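Local coordinates for lytic chitin monooxygenase (Enterococcus faecalis, PDB 4A02), which cleaves crystalline alpha- and beta-chitin oxidatively at its glycosidic bonds, using a copper ion and dioxygen to release oxidised chitooligosaccharides, at residues Y3-G8 / T79-A84; G8-F13 / A160-I165; W91-T96 / H142-V147. All blocks are in the same frame, centred on the assembly; numbering follows the deposited sequence.

Interaction 1 of 3, residues Y3-G8 / T79-A84; sequences YVASPG and TWNLTA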
loop_
_atom_site.group_PDB
_atom_site.type_symbol
_atom_site.label_atom_id
_atom_site.label_comp_id
_atom_site.label_asym_id
_atom_site.label_seq_id
_atom_site.Cartn_x
_atom_site.Cartn_y
_atom_site.Cartn_z
ATOM N N TYR A 3 5.559 3.640 5.724
ATOM C CA TYR A 3 4.586 2.616 5.405
ATOM C C TYR A 3 3.205 3.102 5.821
ATOM O O TYR A 3 3.072 4.060 6.599
ATOM C CB TYR A 3 4.923 1.264 6.099
ATOM C CG TYR A 3 5.307 1.407 7.540
ATOM C CD1 TYR A 3 4.358 1.597 8.545
ATOM C CD2 TYR A 3 6.641 1.369 7.930
ATOM C CE1 TYR A 3 4.728 1.738 9.858
ATOM C CE2 TYR A 3 7.028 1.514 9.233
ATOM C CZ TYR A 3 6.061 1.710 10.217
ATOM O OH TYR A 3 6.490 1.849 11.509
ATOM N N VAL A 4 2.165 2.421 5.321
ATOM C CA VAL A 4 0.808 2.660 5.754
ATOM C C VAL A 4 0.511 1.815 6.968
ATOM O O VAL A 4 0.622 0.593 6.948
ATOM C CB VAL A 4 -0.205 2.438 4.621
ATOM C CG1 VAL A 4 -1.618 2.508 5.168
ATOM C CG2 VAL A 4 0.014 3.448 3.517
ATOM N N ALA A 5 0.155 2.508 8.070
ATOM C CA ALA A 5 -0.109 1.887 9.338
ATOM C C ALA A 5 -1.603 1.679 9.606
ATOM O O ALA A 5 -1.929 0.821 10.417
ATOM C CB ALA A 5 0.526 2.715 10.466
ATOM N N SER A 6 -2.479 2.405 8.941
ATOM C CA SER A 6 -3.910 2.261 9.161
ATOM C C SER A 6 -4.665 2.525 7.895
ATOM O O SER A 6 -4.530 3.630 7.332
ATOM C CB SER A 6 -4.382 3.205 10.245
ATOM O OG SER A 6 -5.764 2.944 10.477
ATOM N N PRO A 7 -5.531 1.617 7.412
ATOM C CA PRO A 7 -5.500 0.180 7.759
ATOM C C PRO A 7 -4.078 -0.347 7.557
ATOM O O PRO A 7 -3.340 0.103 6.694
ATOM C CB PRO A 7 -6.448 -0.444 6.725
ATOM C CG PRO A 7 -7.311 0.681 6.261
ATOM C CD PRO A 7 -6.384 1.886 6.257
ATOM N N GLY A 8 -3.662 -1.308 8.404
ATOM C CA GLY A 8 -2.304 -1.752 8.337
ATOM C C GLY A 8 -1.951 -2.307 6.969
ATOM O O GLY A 8 -2.691 -3.133 6.416
ATOM N N THR A 79 -3.575 6.319 7.303
ATOM C CA THR A 79 -2.462 6.914 8.035
ATOM C C THR A 79 -1.148 6.271 7.637
ATOM O O THR A 79 -1.031 5.033 7.706
ATOM C CB THR A 79 -2.662 6.788 9.535
ATOM O OG1 THR A 79 -3.850 7.466 9.913
ATOM C CG2 THR A 79 -1.524 7.419 10.365
ATOM N N TRP A 80 -0.189 7.094 7.274
ATOM C CA TRP A 80 1.196 6.690 7.086
ATOM C C TRP A 80 2.002 6.952 8.359
ATOM O O TRP A 80 1.752 7.916 9.081
ATOM C CB TRP A 80 1.873 7.405 5.936
ATOM C CG TRP A 80 1.377 7.112 4.570
ATOM C CD1 TRP A 80 0.205 7.513 4.000
ATOM C CD2 TRP A 80 2.077 6.369 3.550
ATOM N NE1 TRP A 80 0.120 7.059 2.699
ATOM C CE2 TRP A 80 1.269 6.361 2.405
ATOM C CE3 TRP A 80 3.316 5.707 3.519
ATOM C CZ2 TRP A 80 1.667 5.731 1.228
ATOM C CZ3 TRP A 80 3.710 5.077 2.367
ATOM C CH2 TRP A 80 2.882 5.080 1.216
ATOM N N ASN A 81 3.014 6.113 8.593
ATOM C CA ASN A 81 4.044 6.386 9.567
ATOM C C ASN A 81 5.368 6.442 8.816
ATOM O O ASN A 81 5.709 5.504 8.088
ATOM C CB ASN A 81 4.115 5.337 10.664
ATOM C CG ASN A 81 2.967 5.272 11.632
ATOM O OD1 ASN A 81 2.948 4.374 12.516
ATOM N ND2 ASN A 81 2.010 6.190 11.568
ATOM N N LEU A 82 6.074 7.563 8.973
ATOM C CA LEU A 82 7.303 7.809 8.226
ATOM C C LEU A 82 8.476 7.676 9.133
ATOM O O LEU A 82 8.480 8.317 10.197
ATOM C CB LEU A 82 7.246 9.203 7.588
ATOM C CG LEU A 82 5.984 9.517 6.821
ATOM C CD1 LEU A 82 6.103 10.903 6.173
ATOM C CD2 LEU A 82 5.675 8.470 5.750
ATOM N N THR A 83 9.434 6.883 8.693
ATOM C CA THR A 83 10.650 6.691 9.416
ATOM C C THR A 83 11.657 7.765 9.002
ATOM O O THR A 83 12.540 8.035 9.817
ATOM C CB THR A 83 11.272 5.297 9.207
ATOM O OG1 THR A 83 11.499 5.026 7.812
ATOM C CG2 THR A 83 10.385 4.225 9.754
ATOM N N ALA A 84 11.575 8.325 7.762
ATOM C CA ALA A 84 12.391 9.437 7.367
ATOM C C ALA A 84 11.456 10.399 6.612
ATOM O O ALA A 84 10.940 10.019 5.565
ATOM C CB ALA A 84 13.566 8.946 6.541
HETATM O O HOH W 1 4.590 2.384 13.279
HETATM O O HOH W 2 -6.161 6.197 9.527
#
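Val4 sets its CG2 methyl over one face of the Trp80 indole, 3.5 Å from the centroid of the six-membered ring and 19° off the ring normal, a CH-pi contact. The Tyr3 ring has the carbonyl O of Asn81 above one face and a water in plane at its edge. These pairs occupy opposite faces of an antiparallel ladder carrying a classic beta bulge, which joins strand 2-6 to strand 74-82 in the three-stranded sheet of the monooxygenase. The evidence is a register shift: Val4 pairs with Trp80, but the next bridge is Ser6 with Thr79, so Ala5 and Ser6 both stand opposite Thr79. Thr79 O consequently accepts twice, from Ala5 N at 2.8 Å and from Ser6 N at 3.2 Å, the latter on a lone pair. Before the bulge, Tyr3 and Asn81 exchange both backbone bonds. Tyr3 holds CG between its own N and carbonyl carbon (chi1 45°), a position that swings CE1 to 3.7 Å from Asn81 CB, with ring and amide planes 58° apart. Beyond the two segments, Trp80 NE1 donates to Tyr93 OH, and the backbone of Thr83 bonds to that of His1, a copper ligand. The ladder thus fastens the strand that immediately follows the N-terminal ligand. On the Tyr3 side, the Asn81 amide has a partner at each end: ND2 reaches Trp80 O at 3.0 Å from above the carbonyl plane, while OD1 accepts from the water at 2.7 Å, and that water also lies 2.7 Å from Tyr3 OH.

Interaction 2 of 3, residues G8-F13 / A160-I165; sequences GSRAFF and AIDVNI
Arg10 grips Asp162 side-on with two nitrogens, NE to OD2 at 2.8 Å and NH2 to OD1 at 2.8 Å, each oxygen using its syn lone pair. Guanidinium and carboxylate lie only 10° from coplanar, and the NE bond is nearly straight at 174°. A bend in the arginine chain at chi3 (-69°) turns the group onto the acid, while Ala160 CB sits over one guanidinium face. At the base of that chain, Arg10 N donates to Ala160 O at 2.9 Å. Three waters bridge the backbones: two donate to Gly8 O, one accepting from Asp162 N, the other donating to Asp162 O; the third accepts from Ala11 N and donates to Ala160 O. In the next shell, Leu58 O accepts from Arg10 NH1, Trp66 makes a cation-pi contact with the guanidinium, and Tyr141 OH bonds to Asp162 OD1. These partners would favour a charged pair despite its burial. Ser9 sets the start of the helical turn, its OG accepting from Phe12 N at 2.9 Å and bonding to Gln159 OE1. This is an N-capped helical turn docked by a buried bidentate salt bridge onto a strand of the immunoglobulin-like beta-sandwich found in this monooxygenase family.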
loop_
_atom_site.group_PDB
_atom_site.type_symbol
_atom_site.label_atom_id
_atom_site.label_comp_id
_atom_site.label_asym_id
_atom_site.label_seq_id
_atom_site.Cartn_x
_atom_site.Cartn_y
_atom_site.Cartn_z
ATOM N N GLY A 8 -3.662 -1.308 8.404
ATOM C CA GLY A 8 -2.304 -1.752 8.337
ATOM C C GLY A 8 -1.951 -2.307 6.969
ATOM O O GLY A 8 -2.691 -3.133 6.416
ATOM N N SER A 9 -0.793 -1.911 6.424
ATOM C CA SER A 9 -0.402 -2.458 5.136
ATOM C C SER A 9 0.062 -3.892 5.284
ATOM O O SER A 9 0.298 -4.429 6.366
ATOM C CB SER A 9 0.669 -1.636 4.476
ATOM O OG SER A 9 1.930 -1.895 5.095
ATOM N N ARG A 10 0.226 -4.544 4.129
ATOM C CA ARG A 10 0.646 -5.938 4.110
ATOM C C ARG A 10 2.027 -6.075 4.749
ATOM O O ARG A 10 2.289 -6.964 5.571
ATOM C CB ARG A 10 0.578 -6.440 2.683
ATOM C CG ARG A 10 0.878 -7.919 2.516
ATOM C CD ARG A 10 0.911 -8.317 1.061
ATOM N NE ARG A 10 -0.429 -8.249 0.471
ATOM C CZ ARG A 10 -0.662 -8.477 -0.811
ATOM N NH1 ARG A 10 0.332 -8.722 -1.631
ATOM N NH2 ARG A 10 -1.906 -8.416 -1.280
ATOM N N ALA A 11 2.931 -5.169 4.349
ATOM C CA ALA A 11 4.271 -5.106 4.938
ATOM C C ALA A 11 4.216 -4.770 6.407
ATOM O O ALA A 11 4.905 -5.398 7.239
ATOM C CB ALA A 11 5.097 -4.090 4.148
ATOM N N PHE A 12 3.436 -3.740 6.766
ATOM C CA PHE A 12 3.306 -3.346 8.172
ATOM C C PHE A 12 2.912 -4.509 9.045
ATOM O O PHE A 12 3.545 -4.791 10.073
ATOM C CB PHE A 12 2.276 -2.229 8.257
ATOM C CG PHE A 12 1.860 -1.824 9.646
ATOM C CD1 PHE A 12 2.661 -0.959 10.405
ATOM C CD2 PHE A 12 0.665 -2.245 10.188
ATOM C CE1 PHE A 12 2.236 -0.508 11.630
ATOM C CE2 PHE A 12 0.238 -1.783 11.440
ATOM C CZ PHE A 12 1.034 -0.918 12.134
ATOM N N PHE A 13 1.846 -5.239 8.658
ATOM C CA PHE A 13 1.369 -6.353 9.462
ATOM C C PHE A 13 2.358 -7.511 9.507
ATOM O O PHE A 13 2.253 -8.348 10.405
ATOM C CB PHE A 13 0.020 -6.820 9.000
ATOM C CG PHE A 13 -1.167 -6.023 9.522
ATOM C CD1 PHE A 13 -1.261 -5.575 10.805
ATOM C CD2 PHE A 13 -2.222 -5.740 8.683
ATOM C CE1 PHE A 13 -2.383 -4.922 11.310
ATOM C CE2 PHE A 13 -3.363 -5.092 9.210
ATOM C CZ PHE A 13 -3.414 -4.708 10.482
ATOM N N ALA A 160 0.945 -1.972 -0.641
ATOM C CA ALA A 160 -0.262 -2.773 -0.797
ATOM C C ALA A 160 -0.913 -3.014 0.556
ATOM O O ALA A 160 -0.225 -3.339 1.531
ATOM C CB ALA A 160 0.101 -4.114 -1.438
ATOM N N ILE A 161 -2.233 -2.872 0.593
ATOM C CA ILE A 161 -3.037 -2.968 1.827
ATOM C C ILE A 161 -4.213 -3.874 1.544
ATOM O O ILE A 161 -5.006 -3.614 0.629
ATOM C CB ILE A 161 -3.529 -1.565 2.219
ATOM C CG1 ILE A 161 -2.393 -0.546 2.402
ATOM C CG2 ILE A 161 -4.411 -1.632 3.467
ATOM C CD1 ILE A 161 -2.731 0.796 1.900
ATOM N N ASP A 162 -4.337 -4.970 2.291
ATOM C CA ASP A 162 -5.424 -5.925 2.134
ATOM C C ASP A 162 -6.614 -5.528 3.012
ATOM O O ASP A 162 -6.438 -5.340 4.227
ATOM C CB ASP A 162 -4.938 -7.314 2.547
ATOM C CG ASP A 162 -3.795 -7.799 1.697
ATOM O OD1 ASP A 162 -4.078 -8.197 0.523
ATOM O OD2 ASP A 162 -2.637 -7.783 2.166
ATOM N N VAL A 163 -7.795 -5.435 2.406
ATOM C CA VAL A 163 -8.992 -5.076 3.140
ATOM C C VAL A 163 -10.124 -6.023 2.751
ATOM O O VAL A 163 -10.124 -6.648 1.695
ATOM C CB VAL A 163 -9.399 -3.609 2.908
ATOM C CG1 VAL A 163 -8.324 -2.686 3.429
ATOM C CG2 VAL A 163 -9.718 -3.318 1.442
ATOM N N ASN A 164 -11.111 -6.098 3.646
ATOM C CA ASN A 164 -12.368 -6.798 3.411
ATOM C C ASN A 164 -13.465 -5.765 3.518
ATOM O O ASN A 164 -13.657 -5.206 4.602
ATOM C CB ASN A 164 -12.552 -7.935 4.406
ATOM C CG ASN A 164 -13.908 -8.580 4.202
ATOM O OD1 ASN A 164 -14.237 -9.022 3.109
ATOM N ND2 ASN A 164 -14.713 -8.546 5.240
ATOM N N ILE A 165 -14.137 -5.487 2.420
ATOM C CA ILE A 165 -15.078 -4.393 2.370
ATOM C C ILE A 165 -16.477 -4.953 2.617
ATOM O O ILE A 165 -16.977 -5.799 1.887
ATOM C CB ILE A 165 -14.965 -3.617 1.054
ATOM C CG1 ILE A 165 -13.504 -3.204 0.848
ATOM C CG2 ILE A 165 -15.921 -2.430 1.076
ATOM C CD1 ILE A 165 -13.218 -2.300 -0.336
HETATM O O HOH W 3 -2.763 -5.145 4.586
HETATM O O HOH W 4 -5.335 -3.775 6.222
HETATM O O HOH W 5 2.574 -3.425 2.012
#

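Interaction 3 of 3, residues W91-T96 / H142-V147; sequences WDYYIT and HVIYAV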
loop_
_atom_site.group_PDB
_atom_site.type_symbol
_atom_site.label_atom_id
_atom_site.label_comp_id
_atom_site.label_asym_id
_atom_site.label_seq_id
_atom_site.Cartn_x
_atom_site.Cartn_y
_atom_site.Cartn_z
ATOM N N TRP A 91 0.737 11.876 -3.197
ATOM C CA TRP A 91 0.199 10.653 -2.570
ATOM C C TRP A 91 -0.878 10.169 -3.511
ATOM O O TRP A 91 -1.843 10.894 -3.798
ATOM C CB TRP A 91 -0.386 10.924 -1.204
ATOM C CG TRP A 91 0.447 11.751 -0.252
ATOM C CD1 TRP A 91 0.556 13.130 -0.185
ATOM C CD2 TRP A 91 1.288 11.228 0.783
ATOM N NE1 TRP A 91 1.389 13.480 0.821
ATOM C CE2 TRP A 91 1.861 12.318 1.437
ATOM C CE3 TRP A 91 1.597 9.951 1.210
ATOM C CZ2 TRP A 91 2.745 12.162 2.502
ATOM C CZ3 TRP A 91 2.449 9.792 2.275
ATOM C CH2 TRP A 91 3.029 10.882 2.937
ATOM N N ASP A 92 -0.761 8.933 -4.005
ATOM C CA ASP A 92 -1.733 8.364 -4.923
ATOM C C ASP A 92 -2.295 7.076 -4.360
ATOM O O ASP A 92 -1.584 6.316 -3.710
ATOM C CB ASP A 92 -1.107 8.061 -6.287
ATOM C CG ASP A 92 -0.654 9.314 -7.000
ATOM O OD1 ASP A 92 -1.530 10.079 -7.422
ATOM O OD2 ASP A 92 0.537 9.472 -7.141
ATOM N N TYR A 93 -3.577 6.824 -4.643
ATOM C CA TYR A 93 -4.254 5.642 -4.139
ATOM C C TYR A 93 -5.071 4.999 -5.228
ATOM O O TYR A 93 -5.787 5.682 -5.978
ATOM C CB TYR A 93 -5.155 5.997 -2.966
ATOM C CG TYR A 93 -4.429 6.554 -1.778
ATOM C CD1 TYR A 93 -4.109 7.909 -1.686
ATOM C CD2 TYR A 93 -4.009 5.742 -0.739
ATOM C CE1 TYR A 93 -3.439 8.396 -0.591
ATOM C CE2 TYR A 93 -3.343 6.239 0.342
ATOM C CZ TYR A 93 -3.052 7.582 0.432
ATOM O OH TYR A 93 -2.378 7.994 1.554
ATOM N N TYR A 94 -4.993 3.668 -5.274
ATOM C CA TYR A 94 -5.703 2.806 -6.205
ATOM C C TYR A 94 -6.417 1.723 -5.442
ATOM O O TYR A 94 -5.960 1.358 -4.344
ATOM C CB TYR A 94 -4.696 2.173 -7.192
ATOM C CG TYR A 94 -3.785 3.124 -7.899
ATOM C CD1 TYR A 94 -2.630 3.616 -7.242
ATOM C CD2 TYR A 94 -4.009 3.558 -9.185
ATOM C CE1 TYR A 94 -1.764 4.485 -7.867
ATOM C CE2 TYR A 94 -3.127 4.467 -9.815
ATOM C CZ TYR A 94 -2.001 4.920 -9.105
ATOM O OH TYR A 94 -1.156 5.815 -9.750
ATOM N N ILE A 95 -7.468 1.116 -6.004
ATOM C CA ILE A 95 -8.090 -0.020 -5.391
ATOM C C ILE A 95 -8.530 -1.003 -6.475
ATOM O O ILE A 95 -9.020 -0.596 -7.546
ATOM C CB ILE A 95 -9.246 0.353 -4.449
ATOM C CG1 ILE A 95 -9.699 -0.832 -3.612
ATOM C CG2 ILE A 95 -10.402 0.988 -5.194
ATOM C CD1 ILE A 95 -10.698 -0.456 -2.540
ATOM N N THR A 96 -8.392 -2.289 -6.204
ATOM C CA THR A 96 -8.865 -3.312 -7.096
ATOM C C THR A 96 -10.337 -3.135 -7.423
ATOM O O THR A 96 -11.128 -2.681 -6.591
ATOM C CB THR A 96 -8.643 -4.720 -6.458
ATOM O OG1 THR A 96 -9.032 -4.691 -5.090
ATOM C CG2 THR A 96 -7.203 -5.149 -6.533
ATOM N N HIS A 142 -10.336 -6.830 -1.172
ATOM C CA HIS A 142 -9.752 -5.882 -2.084
ATOM C C HIS A 142 -8.352 -5.537 -1.625
ATOM O O HIS A 142 -7.976 -5.742 -0.472
ATOM C CB HIS A 142 -10.611 -4.595 -2.171
ATOM C CG HIS A 142 -11.820 -4.834 -3.044
ATOM N ND1 HIS A 142 -11.640 -4.881 -4.417
ATOM C CD2 HIS A 142 -13.104 -5.144 -2.744
ATOM C CE1 HIS A 142 -12.814 -5.162 -4.901
ATOM N NE2 HIS A 142 -13.718 -5.332 -3.945
ATOM N N VAL A 143 -7.568 -4.992 -2.580
ATOM C CA VAL A 143 -6.258 -4.450 -2.294
ATOM C C VAL A 143 -6.274 -2.981 -2.636
ATOM O O VAL A 143 -6.592 -2.593 -3.762
ATOM C CB VAL A 143 -5.142 -5.208 -3.043
ATOM C CG1 VAL A 143 -3.777 -4.561 -2.803
ATOM C CG2 VAL A 143 -5.110 -6.670 -2.628
ATOM N N ILE A 144 -5.907 -2.151 -1.652
ATOM C CA ILE A 144 -5.603 -0.744 -1.861
ATOM C C ILE A 144 -4.112 -0.634 -2.100
ATOM O O ILE A 144 -3.317 -1.244 -1.406
ATOM C CB ILE A 144 -6.048 0.103 -0.656
ATOM C CG1 ILE A 144 -7.550 0.002 -0.413
ATOM C CG2 ILE A 144 -5.589 1.546 -0.790
ATOM C CD1 ILE A 144 -7.985 0.536 0.917
ATOM N N TYR A 145 -3.726 0.169 -3.102
ATOM C CA TYR A 145 -2.327 0.398 -3.414
ATOM C C TYR A 145 -2.049 1.885 -3.198
ATOM O O TYR A 145 -2.635 2.718 -3.866
ATOM C CB TYR A 145 -1.991 -0.009 -4.817
ATOM C CG TYR A 145 -0.542 -0.232 -5.131
ATOM C CD1 TYR A 145 0.227 -1.075 -4.352
ATOM C CD2 TYR A 145 0.037 0.333 -6.258
ATOM C CE1 TYR A 145 1.578 -1.321 -4.663
ATOM C CE2 TYR A 145 1.356 0.040 -6.605
ATOM C CZ TYR A 145 2.116 -0.784 -5.810
ATOM O OH TYR A 145 3.389 -1.069 -6.199
ATOM N N ALA A 146 -1.206 2.171 -2.222
ATOM C CA ALA A 146 -0.899 3.534 -1.788
ATOM C C ALA A 146 0.536 3.851 -2.180
ATOM O O ALA A 146 1.435 3.057 -1.945
ATOM C CB ALA A 146 -1.076 3.627 -0.292
ATOM N N VAL A 147 0.736 5.037 -2.772
ATOM C CA VAL A 147 2.032 5.393 -3.343
ATOM C C VAL A 147 2.436 6.777 -2.887
ATOM O O VAL A 147 1.791 7.786 -3.223
ATOM C CB VAL A 147 1.957 5.367 -4.894
ATOM C CG1 VAL A 147 3.359 5.632 -5.461
ATOM C CG2 VAL A 147 1.415 4.050 -5.386
HETATM O O HOH W 6 2.627 9.320 -5.581
#
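Ile95 and Ile144 meet at the apolar centre, CD1 of the first 3.8 Å from CG1 of the second. On the same face of the sheet Tyr93 brings CE2 to 3.5 Å from Ala146 CB, and Ile144 CG2 lies near the plane of the tyrosine ring at its edge. The opposite face carries Tyr94, Tyr145 and Val147. Here the Tyr94 ring has Tyr145 O in plane at its edge, and its CE1 approaches Val147 CG2 at 4.1 Å. A regular antiparallel ladder holds these layers in register, with strand directions 165° apart: Asp92 with Val147 and Tyr94 with Tyr145 are hydrogen-bonded pairs, and Tyr93 with Ala146 and Ile95 with Ile144 are non-hydrogen-bonded. The pattern changes at the polar end. Thr96 N still donates to Val143 O, but Val143 N turns to the hydroxyl, Thr96 OG1, at 2.9 Å, while Thr96 O bonds to Arg138 NE. Thr96 holds OG1 between its own N and its carbonyl carbon (chi1 44°), which also brings OG1 to 2.7 Å from His142 ND1, a hydrogen bond in which either may donate. At the other end a water donates to Asp92 OD2 at 2.6 Å and to Val147 O; Asp92 OD1 bonds to Ser116 OG and forms a salt bridge with Lys113. Strand 88-96 lies between 111-120 and 142-150, and 142-150 is paired antiparallel with 155-165 on its other side. Strands 74-82 and 127-134, from the facing sheet of the sandwich, supply Ile78, Trp80, Ile132 and Ile134 against Tyr93, Ala146 and Ile144.

In the fold
The three contacts lie close together. The centres of interactions 1 and 2 are about 11 Å apart, those of interactions 1 and 3 about 14 Å, and those of interactions 2 and 3 about 10 Å. Interaction 1 belongs to the three-stranded sheet; interactions 2 and 3 both reach the other sheet, in which 142-150 and 155-165 are neighbours. Interactions 1 and 2 share Gly8, where strand 2-6 leads into helix 10-13. Interaction 1 closes before 3 opens, and 3 is nested within the loop closed by 2. The N-terminal segment, starting at the copper ligand His1, is thereby tied to both sheets, and Val4 CG2 packs 4.0 Å from Ala146 CB between them.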